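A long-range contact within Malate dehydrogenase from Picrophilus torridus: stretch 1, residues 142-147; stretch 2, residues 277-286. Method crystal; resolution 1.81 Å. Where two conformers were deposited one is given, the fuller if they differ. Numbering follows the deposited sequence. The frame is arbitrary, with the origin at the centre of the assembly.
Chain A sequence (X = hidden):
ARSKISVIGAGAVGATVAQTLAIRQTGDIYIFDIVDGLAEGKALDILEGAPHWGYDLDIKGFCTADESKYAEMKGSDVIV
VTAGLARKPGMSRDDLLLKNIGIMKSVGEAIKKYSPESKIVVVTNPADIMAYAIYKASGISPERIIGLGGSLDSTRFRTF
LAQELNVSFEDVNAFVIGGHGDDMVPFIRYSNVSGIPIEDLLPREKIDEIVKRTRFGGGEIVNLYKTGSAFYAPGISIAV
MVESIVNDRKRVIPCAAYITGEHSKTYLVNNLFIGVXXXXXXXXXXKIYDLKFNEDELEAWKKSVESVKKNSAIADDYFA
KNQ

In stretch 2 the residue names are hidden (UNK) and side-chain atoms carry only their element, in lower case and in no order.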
# COMPACT_ATOMS: atom_id res chain seq x y z
N PRO A 142 -24.38 23.55 -5.43
CA PRO A 142 -24.72 22.18 -5.83
C PRO A 142 -23.58 21.36 -6.44
O PRO A 142 -23.64 20.13 -6.41
CB PRO A 142 -25.86 22.36 -6.84
CG PRO A 142 -25.80 23.80 -7.26
CD PRO A 142 -25.27 24.54 -6.07
N GLU A 143 -22.56 22.03 -6.98
CA GLU A 143 -21.38 21.31 -7.47
C GLU A 143 -20.60 20.64 -6.32
O GLU A 143 -19.73 19.81 -6.57
CB GLU A 143 -20.46 22.24 -8.27
CG GLU A 143 -19.46 23.06 -7.42
CD GLU A 143 -20.08 24.31 -6.79
OE1 GLU A 143 -21.28 24.57 -7.01
OE2 GLU A 143 -19.36 25.05 -6.08
N ARG A 144 -20.92 21.00 -5.07
CA ARG A 144 -20.16 20.48 -3.93
C ARG A 144 -20.82 19.25 -3.32
O ARG A 144 -20.38 18.74 -2.29
CB ARG A 144 -19.93 21.57 -2.87
CG ARG A 144 -19.13 22.73 -3.45
CD ARG A 144 -19.19 24.00 -2.60
NE ARG A 144 -18.32 23.94 -1.43
CZ ARG A 144 -17.01 24.15 -1.46
NH1 ARG A 144 -16.40 24.41 -2.60
NH2 ARG A 144 -16.30 24.08 -0.32
N ILE A 145 -21.87 18.77 -3.99
CA ILE A 145 -22.62 17.61 -3.52
C ILE A 145 -22.61 16.54 -4.62
O ILE A 145 -22.98 16.82 -5.77
CB ILE A 145 -24.09 17.98 -3.20
CG1 ILE A 145 -24.15 19.12 -2.18
CG2 ILE A 145 -24.85 16.78 -2.69
CD1 ILE A 145 -25.54 19.78 -2.04
N ILE A 146 -22.19 15.33 -4.27
CA ILE A 146 -22.27 14.20 -5.22
C ILE A 146 -22.88 12.97 -4.56
O ILE A 146 -22.74 12.78 -3.36
CB ILE A 146 -20.89 13.86 -5.84
CG1 ILE A 146 -19.88 13.46 -4.76
CG2 ILE A 146 -20.34 15.05 -6.62
CD1 ILE A 146 -18.49 13.10 -5.35
N GLY A 147 -23.56 12.13 -5.35
CA GLY A 147 -24.21 10.94 -4.83
C GLY A 147 -23.57 9.65 -5.32
O GLY A 147 -23.16 9.54 -6.48
N UNK A 277 -21.09 10.99 -15.88
CA UNK A 277 -19.64 10.96 -15.63
C UNK A 277 -19.12 12.31 -15.18
O UNK A 277 -19.36 13.32 -15.86
c UNK A 277 -21.42 10.88 -17.31
c UNK A 277 -20.16 10.30 -17.91
c UNK A 277 -19.04 10.62 -17.01
N UNK A 278 -18.41 12.34 -14.05
CA UNK A 278 -17.89 13.60 -13.55
C UNK A 278 -16.40 13.51 -13.21
O UNK A 278 -15.90 12.43 -12.88
c UNK A 278 -19.05 13.65 -9.83
c UNK A 278 -18.60 13.08 -11.17
c UNK A 278 -20.11 14.47 -12.67
c UNK A 278 -18.66 14.10 -12.31
N UNK A 279 -15.69 14.63 -13.31
CA UNK A 279 -14.34 14.75 -12.76
C UNK A 279 -14.47 15.23 -11.31
O UNK A 279 -15.07 16.27 -11.06
n UNK A 279 -10.35 18.11 -15.71
c UNK A 279 -13.49 15.75 -13.57
c UNK A 279 -12.03 15.83 -13.09
c UNK A 279 -11.27 17.04 -13.64
c UNK A 279 -11.31 17.09 -15.15
N UNK A 280 -13.92 14.47 -10.37
CA UNK A 280 -14.06 14.75 -8.95
C UNK A 280 -12.78 15.36 -8.39
O UNK A 280 -11.73 14.71 -8.42
c UNK A 280 -15.85 11.41 -8.11
c UNK A 280 -15.58 12.76 -8.74
c UNK A 280 -14.37 13.48 -8.15
c UNK A 280 -14.60 13.81 -6.66
N UNK A 281 -12.86 16.58 -7.91
CA UNK A 281 -11.67 17.25 -7.39
C UNK A 281 -11.93 17.96 -6.08
O UNK A 281 -12.99 17.77 -5.47
N UNK A 282 -10.97 18.80 -5.66
CA UNK A 282 -11.08 19.49 -4.38
C UNK A 282 -12.29 20.42 -4.29
O UNK A 282 -12.73 20.76 -3.20
c UNK A 282 -7.40 22.65 -5.92
c UNK A 282 -8.07 21.97 -4.74
c UNK A 282 -9.34 21.23 -5.15
c UNK A 282 -9.80 20.28 -4.05
n UNK A 282 -8.31 23.59 -6.62
N UNK A 283 -12.84 20.81 -5.44
CA UNK A 283 -14.02 21.68 -5.43
C UNK A 283 -15.35 20.92 -5.56
O UNK A 283 -16.41 21.53 -5.66
n UNK A 283 -12.48 24.14 -5.18
o UNK A 283 -12.03 23.94 -7.36
c UNK A 283 -12.73 23.66 -6.38
c UNK A 283 -13.93 22.75 -6.53
N UNK A 284 -15.28 19.59 -5.59
CA UNK A 284 -16.45 18.76 -5.83
C UNK A 284 -16.54 18.35 -7.29
O UNK A 284 -15.59 17.76 -7.83
N UNK A 285 -17.66 18.66 -7.94
CA UNK A 285 -17.79 18.38 -9.38
C UNK A 285 -16.98 19.41 -10.16
O UNK A 285 -17.31 20.60 -10.14
c UNK A 285 -19.35 18.28 -11.36
c UNK A 285 -19.26 18.45 -9.84
c UNK A 285 -20.06 17.38 -9.14
N UNK A 286 -15.89 18.98 -10.80
CA UNK A 286 -15.07 19.94 -11.54
C UNK A 286 -15.38 19.97 -13.02
O UNK A 286 -15.01 20.92 -13.72
o UNK A 286 -11.06 19.99 -10.21
c UNK A 286 -11.99 20.05 -9.36
c UNK A 286 -13.37 19.65 -9.78
o UNK A 286 -11.83 20.43 -8.18
c UNK A 286 -13.60 19.69 -11.27
O HOH W 1 -16.88 24.27 -5.33
O HOH W 2 -13.62 23.68 -1.80

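Position 277 has three side-chain carbons that close a ring onto the backbone N, and it lies out of reach of stretch 1. Only proline makes such a ring: Pro277.

Position 278 carries four carbons, forked at the first, with one arm two carbons long. That beta-branching is isoleucine's, and CA-to-CB points toward stretch 1. In Ile278, CD1 lies 3.7 Å from Ile146 CG2.

At position 279, four carbons run in a row to a nitrogen, the chain of lysine. Lys279 does not reach stretch 1; its NZ is hydrogen-bonded elsewhere in the structure.

Position 280 repeats the four-carbon fork with one longer arm, so it is Ile280. Its CA-to-CB bond points sideways, yet its CG2 comes to 4.2 Å from Ile146 CD1.

Position 281 has no side-chain atoms and is Gly281. An ideal CB here would stand 2.2 Å from the third side-chain carbon of position 286, a clash within the hairpin.

Position 282 again shows four carbons in a row ending in nitrogen: Lys282, pointing away from stretch 1. Two conformers were deposited.

Position 283 has two carbons, the second bearing one oxygen and one nitrogen, which is the amide of asparagine. Asn283 meets stretch 1 closely through its backbone: its O is 3.7 Å from Arg144 CG and 3.8 Å from Glu143 CG.

Position 284 lacks a side chain. Its phi/psi of 97/-124 would jam a CB against the preceding carbonyl O, and an ideal CB would also fall 2.3 Å from Glu143 O. Both point to Gly284, which closes the type I turn begun at Gly281.

Position 285 has three carbons, one carrying the other two: Val285. It points toward stretch 1, with CG2 3.4 Å from Ile146 CG2.

Position 286 has three carbons, the third carrying two oxygens, a carboxylate on a glutamate-length chain. Glu286 points away from stretch 1 and braces the turn, its OE2 accepting from Asn283 N at 2.9 Å.

The contact rests on one direct hydrogen bond, Val285 N to Glu143 O, at 2.7 Å and a nearly linear 179°. The bare Gly284 lets that carbonyl come close, with Gly284 CA 3.5 Å from Glu143 O in a CA-H...O contact. Ile146 packs against Ile278, Ile280 and Val285, adding an apolar patch. Water 1 completes the polar side: it donates to Glu143 OE2 (2.7 Å) and Asn283 O (2.8 Å) and accepts from Arg144 NH1 (2.8 Å), linking both stretches through one molecule. Together they bury 338 Å², summed over both sides.

Stretch 2 277-286: PIKIGKNGVE
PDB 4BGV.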